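Local coordinates for protein cadherin-23 (Mus musculus, PDB 5UZ8) that probably serves in calcium-dependent cell adhesion and in the mechanotransduction of hearing, as a chain of rod-like cadherin repeats joined through calcium sites, at residues F270-D273 / L278-T281; T240-M245 / L311-I316; I30-V35 / F84-S89. All coordinates share one frame; numbering follows the deposited sequence.

Interaction 1: F270-D273 / L278-T281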
ATOM      1  N   PHE A 270     -23.617  13.842 -52.773  1.00 20.29           N
ATOM      2  CA  PHE A 270     -22.501  14.346 -51.976  1.00 19.94           C
ATOM      3  C   PHE A 270     -21.577  13.215 -51.547  1.00 20.78           C
ATOM      4  O   PHE A 270     -21.931  12.041 -51.649  1.00 21.08           O
ATOM      5  CB  PHE A 270     -23.044  15.029 -50.712  1.00 18.60           C
ATOM      6  CG  PHE A 270     -23.945  16.200 -50.993  1.00 18.36           C
ATOM      7  CD1 PHE A 270     -25.286  16.016 -51.228  1.00 18.27           C
ATOM      8  CD2 PHE A 270     -23.431  17.489 -51.054  1.00 17.96           C
ATOM      9  CE1 PHE A 270     -26.102  17.081 -51.529  1.00 18.46           C
ATOM     10  CE2 PHE A 270     -24.249  18.574 -51.328  1.00 17.92           C
ATOM     11  CZ  PHE A 270     -25.586  18.372 -51.567  1.00 18.07           C
ATOM     12  N   SER A 271     -20.401  13.597 -51.056  1.00 20.69           N
ATOM     13  CA  SER A 271     -19.433  12.663 -50.498  0.50 21.51           C
ATOM     14  C   SER A 271     -18.836  13.271 -49.260  1.00 21.34           C
ATOM     15  O   SER A 271     -18.699  14.497 -49.171  1.00 21.67           O
ATOM     16  CB  SER A 271     -18.309  12.394 -51.492  0.50 22.84           C
ATOM     17  OG  SER A 271     -18.775  11.612 -52.555  0.50 23.62           O
ATOM     18  N   VAL A 272     -18.477  12.425 -48.297  1.00 20.94           N
ATOM     19  CA  VAL A 272     -17.720  12.899 -47.149  1.00 20.89           C
ATOM     20  C   VAL A 272     -16.412  12.119 -47.071  1.00 22.25           C
ATOM     21  O   VAL A 272     -16.395  10.886 -47.252  1.00 22.27           O
ATOM     22  CB  VAL A 272     -18.491  12.793 -45.826  1.00 20.00           C
ATOM     23  CG1 VAL A 272     -18.767  11.341 -45.439  1.00 20.35           C
ATOM     24  CG2 VAL A 272     -17.746  13.518 -44.717  1.00 19.82           C
ATOM     25  N   ASP A 273     -15.319  12.836 -46.853  1.00 22.83           N
ATOM     26  CA  ASP A 273     -14.019  12.185 -46.686  1.00 24.29           C
ATOM     27  C   ASP A 273     -14.113  11.453 -45.370  1.00 23.98           C
ATOM     28  O   ASP A 273     -14.392  12.070 -44.338  1.00 21.99           O
ATOM     29  CB  ASP A 273     -12.908  13.233 -46.607  1.00 25.79           C
ATOM     30  CG  ASP A 273     -11.511  12.602 -46.510  1.00 27.85           C
ATOM     31  OD1 ASP A 273     -11.151  12.085 -45.447  1.00 27.78           O
ATOM     32  OD2 ASP A 273     -10.794  12.571 -47.536  1.00 30.38           O
ATOM     33  N   LEU A 278     -14.654  16.308 -44.432  1.00 22.43           N
ATOM     34  CA  LEU A 278     -15.009  17.288 -45.461  1.00 22.44           C
ATOM     35  C   LEU A 278     -16.099  16.719 -46.362  1.00 20.99           C
ATOM     36  O   LEU A 278     -15.909  15.662 -46.983  1.00 20.58           O
ATOM     37  CB  LEU A 278     -13.796  17.653 -46.313  1.00 24.28           C
ATOM     38  CG  LEU A 278     -14.058  18.596 -47.507  1.00 25.20           C
ATOM     39  CD1 LEU A 278     -14.678  19.907 -47.044  1.00 25.65           C
ATOM     40  CD2 LEU A 278     -12.764  18.896 -48.254  1.00 27.36           C
ATOM     41  N   VAL A 279     -17.208  17.447 -46.451  1.00 19.90           N
ATOM     42  CA  VAL A 279     -18.299  17.120 -47.374  1.00 19.32           C
ATOM     43  C   VAL A 279     -18.093  17.904 -48.686  1.00 19.97           C
ATOM     44  O   VAL A 279     -17.899  19.132 -48.646  1.00 19.77           O
ATOM     45  CB  VAL A 279     -19.666  17.477 -46.763  1.00 18.67           C
ATOM     46  CG1 VAL A 279     -20.808  17.205 -47.743  1.00 18.41           C
ATOM     47  CG2 VAL A 279     -19.898  16.704 -45.453  1.00 18.38           C
ATOM     48  N   THR A 280     -18.155  17.186 -49.813  1.00 20.03           N
ATOM     49  CA  THR A 280     -18.114  17.757 -51.147  1.00 20.93           C
ATOM     50  C   THR A 280     -19.301  17.316 -51.977  1.00 20.24           C
ATOM     51  O   THR A 280     -19.968  16.325 -51.648  1.00 19.81           O
ATOM     52  CB  THR A 280     -16.837  17.336 -51.889  1.00 22.57           C
ATOM     53  OG1 THR A 280     -16.708  15.914 -51.792  1.00 22.84           O
ATOM     54  CG2 THR A 280     -15.617  18.027 -51.280  1.00 23.71           C
ATOM     55  N   THR A 281     -19.566  18.061 -53.054  1.00 20.06           N
ATOM     56  CA  THR A 281     -20.630  17.700 -53.992  1.00 19.51           C
ATOM     57  C   THR A 281     -20.092  16.596 -54.901  1.00 20.41           C
ATOM     58  O   THR A 281     -18.881  16.525 -55.114  1.00 20.63           O
ATOM     59  CB  THR A 281     -21.054  18.890 -54.864  1.00 19.79           C
ATOM     60  OG1 THR A 281     -19.910  19.386 -55.601  1.00 20.33           O
ATOM     61  CG2 THR A 281     -21.650  20.011 -53.978  1.00 19.35           C
TER
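F270 and T281 meet at the open end of an antiparallel beta hairpin, strand 270-272 with strand 278-281, in the last cadherin domain of the fragment. They form a non-hydrogen-bonded pair from which the two side chains diverge, yet the aromatic ring still reaches its neighbours. With CG anti to the carbonyl carbon and beside the backbone N (chi1 -60°), the ring presents an edge to the backbone, and T280 O lies near its plane, 3.7 Å from F270 CD2. The methyl T281 CG2 approaches obliquely, 4.0 Å from F270 CE2, and V279 CG1 comes, also obliquely, from the other side of the ring plane, 4.2 Å from F270 CD2. Beyond the hairpin the ring packs edge-to-face with F291 and touches L262 and L285. With an alanine here the ring is absent, and T281 CG2 and V279 CG1 would probably lose their aromatic neighbour while F291 is left without its stacking mate.

The next non-hydrogen-bonded pair is V272 and V279, whose branches cross obliquely on one face of the sheet, V272 CG2 lying 3.9 Å from V279 CG2. S271 and T280 occupy the other face and touch more lightly, through S271 CB and T280 OG1. Their backbones make the reciprocal pair of bonds expected of a hydrogen-bonded position: S271 N to T280 O and T280 N to S271 O, both 2.8 Å. Toward the turn, D273 N donates to L278 O at 2.9 Å, while the carboxylate of D273 turns away from the strand pair, its OD1 accepting from the backbone N atoms of D275 and S276. S271 O also receives a second, weaker approach, a CA-H...O contact from V279 CA at 3.2 Å.

Interaction 2: T240-M245 / L311-I316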
ATOM      1  N   THR A 240     -16.853  20.318 -55.159  1.00 26.10           N
ATOM      2  CA  THR A 240     -16.947  21.606 -54.478  1.00 26.10           C
ATOM      3  C   THR A 240     -17.120  21.363 -52.967  1.00 25.16           C
ATOM      4  O   THR A 240     -17.976  20.566 -52.542  1.00 22.81           O
ATOM      5  CB  THR A 240     -18.113  22.444 -55.051  1.00 25.61           C
ATOM      6  OG1 THR A 240     -17.817  22.761 -56.411  1.00 26.46           O
ATOM      7  CG2 THR A 240     -18.314  23.748 -54.284  1.00 25.93           C
ATOM      8  N   SER A 241     -16.299  22.023 -52.161  1.00 26.08           N
ATOM      9  CA  SER A 241     -16.442  21.923 -50.700  1.00 26.09           C
ATOM     10  C   SER A 241     -17.746  22.499 -50.204  1.00 24.98           C
ATOM     11  O   SER A 241     -18.161  23.564 -50.658  1.00 25.90           O
ATOM     12  CB  SER A 241     -15.298  22.636 -50.024  1.00 28.38           C
ATOM     13  OG  SER A 241     -14.132  21.887 -50.257  1.00 30.51           O
ATOM     14  N   VAL A 242     -18.379  21.809 -49.266  1.00 23.91           N
ATOM     15  CA  VAL A 242     -19.679  22.227 -48.710  1.00 23.46           C
ATOM     16  C   VAL A 242     -19.517  22.672 -47.255  1.00 24.50           C
ATOM     17  O   VAL A 242     -19.884  23.804 -46.874  1.00 24.97           O
ATOM     18  CB  VAL A 242     -20.697  21.084 -48.813  1.00 22.28           C
ATOM     19  CG1 VAL A 242     -22.018  21.452 -48.152  1.00 22.13           C
ATOM     20  CG2 VAL A 242     -20.887  20.706 -50.276  1.00 22.34           C
ATOM     21  N   ILE A 243     -18.952  21.776 -46.446  1.00 23.79           N
ATOM     22  CA  ILE A 243     -18.816  22.003 -45.019  1.00 24.59           C
ATOM     23  C   ILE A 243     -17.883  20.919 -44.498  1.00 23.55           C
ATOM     24  O   ILE A 243     -17.786  19.847 -45.126  1.00 21.67           O
ATOM     25  CB  ILE A 243     -20.192  21.881 -44.307  1.00 24.40           C
ATOM     26  CG1 ILE A 243     -20.098  22.359 -42.859  1.00 26.36           C
ATOM     27  CG2 ILE A 243     -20.787  20.474 -44.418  1.00 23.11           C
ATOM     28  CD1 ILE A 243     -21.481  22.561 -42.247  1.00 26.91           C
ATOM     29  N   THR A 244     -17.187  21.207 -43.400  1.00 24.02           N
ATOM     30  CA  THR A 244     -16.439  20.172 -42.671  1.00 23.81           C
ATOM     31  C   THR A 244     -17.150  19.803 -41.378  1.00 23.52           C
ATOM     32  O   THR A 244     -17.430  20.667 -40.522  1.00 23.78           O
ATOM     33  CB  THR A 244     -15.010  20.639 -42.376  1.00 26.19           C
ATOM     34  OG1 THR A 244     -14.330  20.850 -43.611  1.00 27.12           O
ATOM     35  CG2 THR A 244     -14.244  19.608 -41.542  1.00 26.00           C
ATOM     36  N   MET A 245     -17.442  18.513 -41.255  1.00 22.46           N
ATOM     37  CA  MET A 245     -18.195  17.983 -40.132  1.00 22.28           C
ATOM     38  C   MET A 245     -17.188  17.476 -39.109  1.00 22.18           C
ATOM     39  O   MET A 245     -16.138  16.918 -39.477  1.00 21.60           O
ATOM     40  CB  MET A 245     -19.103  16.845 -40.583  1.00 21.49           C
ATOM     41  CG  MET A 245     -20.152  17.247 -41.617  1.00 22.38           C
ATOM     42  SD  MET A 245     -21.192  18.633 -41.136  1.00 24.55           S
ATOM     43  CE  MET A 245     -22.048  17.962 -39.716  1.00 24.87           C
ATOM     44  N   LEU A 311     -27.753  17.524 -41.791  1.00 21.42           N
ATOM     45  CA  LEU A 311     -27.103  18.603 -42.535  1.00 21.60           C
ATOM     46  C   LEU A 311     -28.072  19.038 -43.639  1.00 22.63           C
ATOM     47  O   LEU A 311     -28.353  18.257 -44.552  1.00 21.47           O
ATOM     48  CB  LEU A 311     -25.775  18.147 -43.131  1.00 21.30           C
ATOM     49  CG  LEU A 311     -25.069  19.119 -44.099  1.00 22.10           C
ATOM     50  CD1 LEU A 311     -24.733  20.436 -43.427  1.00 23.14           C
ATOM     51  CD2 LEU A 311     -23.823  18.500 -44.729  1.00 22.12           C
ATOM     52  N   LEU A 312     -28.622  20.237 -43.499  1.00 23.36           N
ATOM     53  CA  LEU A 312     -29.508  20.797 -44.516  1.00 24.65           C
ATOM     54  C   LEU A 312     -28.620  21.480 -45.552  1.00 24.24           C
ATOM     55  O   LEU A 312     -27.752  22.267 -45.192  1.00 23.54           O
ATOM     56  CB  LEU A 312     -30.465  21.801 -43.905  1.00 27.23           C
ATOM     57  CG  LEU A 312     -31.214  22.709 -44.876  1.00 29.93           C
ATOM     58  CD1 LEU A 312     -31.960  21.937 -45.982  1.00 30.39           C
ATOM     59  CD2 LEU A 312     -32.150  23.607 -44.073  1.00 32.37           C
ATOM     60  N   VAL A 313     -28.815  21.152 -46.831  1.00 23.69           N
ATOM     61  CA  VAL A 313     -28.092  21.845 -47.904  1.00 23.16           C
ATOM     62  C   VAL A 313     -29.089  22.470 -48.860  1.00 24.15           C
ATOM     63  O   VAL A 313     -29.912  21.761 -49.437  1.00 23.66           O
ATOM     64  CB  VAL A 313     -27.210  20.889 -48.694  1.00 22.23           C
ATOM     65  CG1 VAL A 313     -26.410  21.668 -49.737  1.00 22.57           C
ATOM     66  CG2 VAL A 313     -26.292  20.118 -47.765  1.00 21.40           C
ATOM     67  N   GLU A 314     -29.047  23.791 -48.983  1.00 25.27           N
ATOM     68  CA  GLU A 314     -29.881  24.506 -49.955  0.50 26.28           C
ATOM     69  C   GLU A 314     -28.996  24.991 -51.091  1.00 25.72           C
ATOM     70  O   GLU A 314     -27.789  25.171 -50.923  1.00 25.10           O
ATOM     71  CB  GLU A 314     -30.659  25.665 -49.307  0.50 28.70           C
ATOM     72  CG  GLU A 314     -29.830  26.867 -48.864  0.50 30.05           C
ATOM     73  CD  GLU A 314     -30.672  28.116 -48.630  0.50 32.62           C
ATOM     74  OE1 GLU A 314     -30.080  29.210 -48.435  0.50 33.71           O
ATOM     75  OE2 GLU A 314     -31.924  28.000 -48.645  0.50 33.65           O
ATOM     76  N   VAL A 315     -29.589  25.174 -52.261  1.00 25.63           N
ATOM     77  CA  VAL A 315     -28.813  25.576 -53.416  1.00 25.94           C
ATOM     78  C   VAL A 315     -29.229  27.003 -53.726  1.00 28.11           C
ATOM     79  O   VAL A 315     -30.422  27.277 -53.843  1.00 28.21           O
ATOM     80  CB  VAL A 315     -29.048  24.658 -54.631  1.00 25.24           C
ATOM     81  CG1 VAL A 315     -28.189  25.104 -55.805  1.00 25.29           C
ATOM     82  CG2 VAL A 315     -28.753  23.199 -54.276  1.00 24.49           C
ATOM     83  N   ILE A 316     -28.262  27.894 -53.849  1.00 29.42           N
ATOM     84  CA  ILE A 316     -28.594  29.312 -54.054  1.00 33.39           C
ATOM     85  C   ILE A 316     -28.227  29.764 -55.468  1.00 34.81           C
ATOM     86  O   ILE A 316     -27.257  29.281 -56.075  1.00 31.53           O
ATOM     87  CB  ILE A 316     -27.966  30.236 -52.987  1.00 34.96           C
ATOM     88  CG1 ILE A 316     -26.454  30.035 -52.899  1.00 35.20           C
ATOM     89  CG2 ILE A 316     -28.628  29.985 -51.630  1.00 35.59           C
ATOM     90  CD1 ILE A 316     -25.788  30.781 -51.762  1.00 37.47           C
TER
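Across the interior of a cadherin beta sandwich, strand 241-244 of one sheet turns V242 and I243 toward L311 and V313 of the other. The two backbones stay well apart, V242 CA and V313 CA being 8.5 Å from each other, and apolar side chains fill the space between. I243 and L311 make the closest approach. They slide past each other in opposite directions, so that methyls meet alongside: I243 CG2 lies 3.6 Å from L311 CD2, and I243 CD1 lies 4.1 Å from L311 CD1. With CG1 of I243 anti to the backbone N (chi1 -170°) and the chain extended beyond it, CD1 reaches one leucine methyl, while CG2, between N and the carbonyl carbon, meets the other.

That two successive residues of one strand should both point inward is a consequence of a classic beta bulge: V242 and I243 together face V279 on the adjoining strand 278-281. V242 can therefore add its own contact, CG1 to V313 CG2 at 4.5 Å, beside the one made by I243. On the other side of I243, M245 SD looks onto L311 CD2, again at 4.5 Å. V295 of strand 290-298 touches both M245 and L311, whereas strand 227-233 contributes T230 against V242 and V232 against V313.

Interaction 3: I30-V35 / F84-S89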
ATOM      1  N   ILE A  30      19.384  -7.629  37.956  1.00 16.07           N
ATOM      2  CA  ILE A  30      18.936  -8.374  39.125  1.00 16.79           C
ATOM      3  C   ILE A  30      19.991  -8.209  40.180  1.00 17.49           C
ATOM      4  O   ILE A  30      21.147  -8.011  39.863  1.00 16.34           O
ATOM      5  CB  ILE A  30      18.699  -9.866  38.797  1.00 16.83           C
ATOM      6  CG1 ILE A  30      17.982 -10.586  39.951  1.00 17.69           C
ATOM      7  CG2 ILE A  30      19.990 -10.599  38.370  1.00 16.78           C
ATOM      8  CD1 ILE A  30      17.491 -11.965  39.521  1.00 18.29           C
ATOM      9  N   ALA A  31      19.588  -8.261  41.444  1.00 18.45           N
ATOM     10  CA  ALA A  31      20.545  -8.275  42.532  1.00 20.04           C
ATOM     11  C   ALA A  31      20.255  -9.433  43.438  1.00 21.37           C
ATOM     12  O   ALA A  31      19.125  -9.573  43.900  1.00 21.88           O
ATOM     13  CB  ALA A  31      20.478  -6.986  43.308  1.00 21.45           C
ATOM     14  N   VAL A  32      21.261 -10.274  43.638  1.00 21.35           N
ATOM     15  CA  VAL A  32      21.141 -11.445  44.503  1.00 22.01           C
ATOM     16  C   VAL A  32      22.128 -11.305  45.646  1.00 22.77           C
ATOM     17  O   VAL A  32      23.045 -10.481  45.588  1.00 22.29           O
ATOM     18  CB  VAL A  32      21.376 -12.749  43.735  1.00 21.86           C
ATOM     19  CG1 VAL A  32      20.471 -12.839  42.525  1.00 22.42           C
ATOM     20  CG2 VAL A  32      22.830 -12.906  43.325  1.00 22.49           C
ATOM     21  N   ALA A  33      21.957 -12.121  46.683  1.00 23.09           N
ATOM     22  CA  ALA A  33      22.803 -12.053  47.839  1.00 23.83           C
ATOM     23  C   ALA A  33      22.851 -13.411  48.509  1.00 24.14           C
ATOM     24  O   ALA A  33      21.844 -14.129  48.551  1.00 22.79           O
ATOM     25  CB  ALA A  33      22.290 -11.012  48.832  1.00 25.07           C
ATOM     26  N   ALA A  34      24.030 -13.743  49.013  1.00 24.74           N
ATOM     27  CA  ALA A  34      24.216 -14.884  49.866  1.00 25.33           C
ATOM     28  C   ALA A  34      24.789 -14.406  51.185  1.00 27.35           C
ATOM     29  O   ALA A  34      25.345 -13.310  51.267  1.00 27.38           O
ATOM     30  CB  ALA A  34      25.154 -15.871  49.214  1.00 25.51           C
ATOM     31  N   VAL A  35      24.672 -15.250  52.205  1.00 28.43           N
ATOM     32  CA  VAL A  35      25.226 -14.957  53.518  1.00 31.08           C
ATOM     33  C   VAL A  35      26.061 -16.124  53.995  1.00 32.97           C
ATOM     34  O   VAL A  35      25.827 -17.253  53.616  1.00 31.95           O
ATOM     35  CB  VAL A  35      24.140 -14.638  54.561  1.00 31.56           C
ATOM     36  CG1 VAL A  35      23.388 -13.364  54.178  1.00 31.03           C
ATOM     37  CG2 VAL A  35      23.180 -15.806  54.716  1.00 31.44           C
ATOM     38  N   PHE A  84      21.985 -17.945  33.533  1.00 17.76           N
ATOM     39  CA  PHE A  84      23.324 -18.098  34.036  1.00 17.63           C
ATOM     40  C   PHE A  84      23.270 -18.627  35.464  1.00 17.78           C
ATOM     41  O   PHE A  84      22.194 -18.803  36.041  1.00 17.41           O
ATOM     42  CB  PHE A  84      24.127 -16.784  33.949  1.00 17.06           C
ATOM     43  CG  PHE A  84      23.484 -15.632  34.627  1.00 16.34           C
ATOM     44  CD1 PHE A  84      22.478 -14.901  33.982  1.00 15.59           C
ATOM     45  CD2 PHE A  84      23.858 -15.261  35.913  1.00 16.52           C
ATOM     46  CE1 PHE A  84      21.901 -13.812  34.594  1.00 15.24           C
ATOM     47  CE2 PHE A  84      23.259 -14.168  36.538  1.00 16.08           C
ATOM     48  CZ  PHE A  84      22.281 -13.446  35.873  1.00 15.17           C
ATOM     49  N   THR A  85      24.445 -18.887  35.992  1.00 18.08           N
ATOM     50  CA  THR A  85      24.619 -19.382  37.336  1.00 18.60           C
ATOM     51  C   THR A  85      25.400 -18.354  38.121  1.00 18.52           C
ATOM     52  O   THR A  85      26.397 -17.819  37.620  1.00 18.26           O
ATOM     53  CB  THR A  85      25.412 -20.675  37.276  1.00 20.10           C
ATOM     54  OG1 THR A  85      24.624 -21.671  36.637  1.00 20.42           O
ATOM     55  CG2 THR A  85      25.797 -21.162  38.635  1.00 20.99           C
ATOM     56  N   VAL A  86      24.977 -18.104  39.358  1.00 18.28           N
ATOM     57  CA  VAL A  86      25.752 -17.303  40.291  1.00 18.44           C
ATOM     58  C   VAL A  86      26.423 -18.244  41.275  1.00 19.87           C
ATOM     59  O   VAL A  86      25.765 -19.134  41.819  1.00 19.93           O
ATOM     60  CB  VAL A  86      24.868 -16.328  41.081  1.00 18.01           C
ATOM     61  CG1 VAL A  86      25.733 -15.536  42.046  1.00 18.97           C
ATOM     62  CG2 VAL A  86      24.127 -15.361  40.164  1.00 17.10           C
ATOM     63  N   ARG A  87      27.736 -18.091  41.449  1.00 21.07           N
ATOM     64  CA  ARG A  87      28.505 -18.828  42.452  1.00 22.83           C
ATOM     65  C   ARG A  87      28.877 -17.863  43.553  1.00 23.30           C
ATOM     66  O   ARG A  87      29.448 -16.821  43.269  1.00 23.46           O
ATOM     67  CB  ARG A  87      29.777 -19.419  41.840  1.00 24.41           C
ATOM     68  CG  ARG A  87      30.628 -20.258  42.772  1.00 26.58           C
ATOM     69  CD  ARG A  87      31.855 -20.817  42.061  1.00 28.58           C
ATOM     70  NE  ARG A  87      32.778 -21.506  42.971  1.00 31.08           N
ATOM     71  CZ  ARG A  87      32.669 -22.780  43.367  1.00 32.72           C
ATOM     72  NH1 ARG A  87      31.657 -23.552  42.960  1.00 32.57           N
ATOM     73  NH2 ARG A  87      33.574 -23.295  44.201  1.00 34.75           N
ATOM     74  N   ALA A  88      28.563 -18.224  44.803  1.00 24.04           N
ATOM     75  CA  ALA A  88      28.912 -17.445  45.974  1.00 24.75           C
ATOM     76  C   ALA A  88      29.899 -18.307  46.772  1.00 26.90           C
ATOM     77  O   ALA A  88      29.533 -19.387  47.214  1.00 26.87           O
ATOM     78  CB  ALA A  88      27.664 -17.167  46.797  1.00 24.34           C
ATOM     79  N   SER A  89      31.148 -17.862  46.891  1.00 28.55           N
ATOM     80  CA  SER A  89      32.213 -18.657  47.513  1.00 31.18           C
ATOM     81  C   SER A  89      32.738 -17.891  48.723  1.00 33.01           C
ATOM     82  O   SER A  89      32.903 -16.680  48.656  1.00 32.60           O
ATOM     83  CB  SER A  89      33.349 -18.894  46.517  1.00 32.04           C
ATOM     84  OG  SER A  89      34.379 -19.683  47.123  1.00 34.40           O
TER
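The backbone N of A34, a residue whose methyl meets that of A88, is hydrogen-bonded to the hydroxyl of Y47, a side chain reaching over from strand 46-53. This polar tie links the two sheets of a cadherin sandwich beside a contact that is otherwise wholly apolar. Three pairs make it up, and their sizes follow the gap between the strands. At A34 and A88 the two segments come closest, with the CA atoms 6.6 Å apart and the two CB atoms 3.7 Å apart, methyl facing methyl. One pair along, the CA atoms of V32 and V86 have separated to 8.6 Å, and two valines bridge the difference tip to tip, V32 CG2 against V86 CG1 at 4.1 Å. V86 manages this by holding CG1 anti to its own N (chi1 179°), while V32 offers the branch that sits between its N and its carbonyl carbon.

At the wide end an isoleucine faces an aromatic ring. The CB of F84 does not head straight for the other strand, but the ring swings nearer, and I30 CG2 meets its edge close to the ring plane, 4.4 Å from CZ. Such widening suits two strands whose directions differ by 31°. The narrow end leads toward calcium: D36 and D90, which directly follow these strands, are both ligands of one bound ion, and the side chain of A88 is about 10 Å from a calcium ion. Strand 28-35 lies in its sheet between strands 6-7 and 66-70. Strand 81-89 runs in the opposing sheet between 97-107 and 46-53, whose V102 and L49 flank both F84 and V86, while Y15 of strand 15-20 covers I30 and V32.

Interaction 3 comes first along the chain, in the first cadherin domain of this fragment; interactions 1 and 2 share its last domain, on the other side of the chain's centre. Their centres lie about 107 and 110 Å from that of interaction 3, a separation that reflects the rod-like succession of domains with calcium sites between them. The centres of interactions 1 and 2 are about 9 Å apart, and hairpin 270-281 is nested in the loop closed by 240-245 and 311-316. Strand 278-281 pairs with 241-244 through V279, so interaction 1 builds within one sheet and interaction 2 joins that sheet to its partner. Interaction 3 is likewise a contact between sheets, in another copy of the fold.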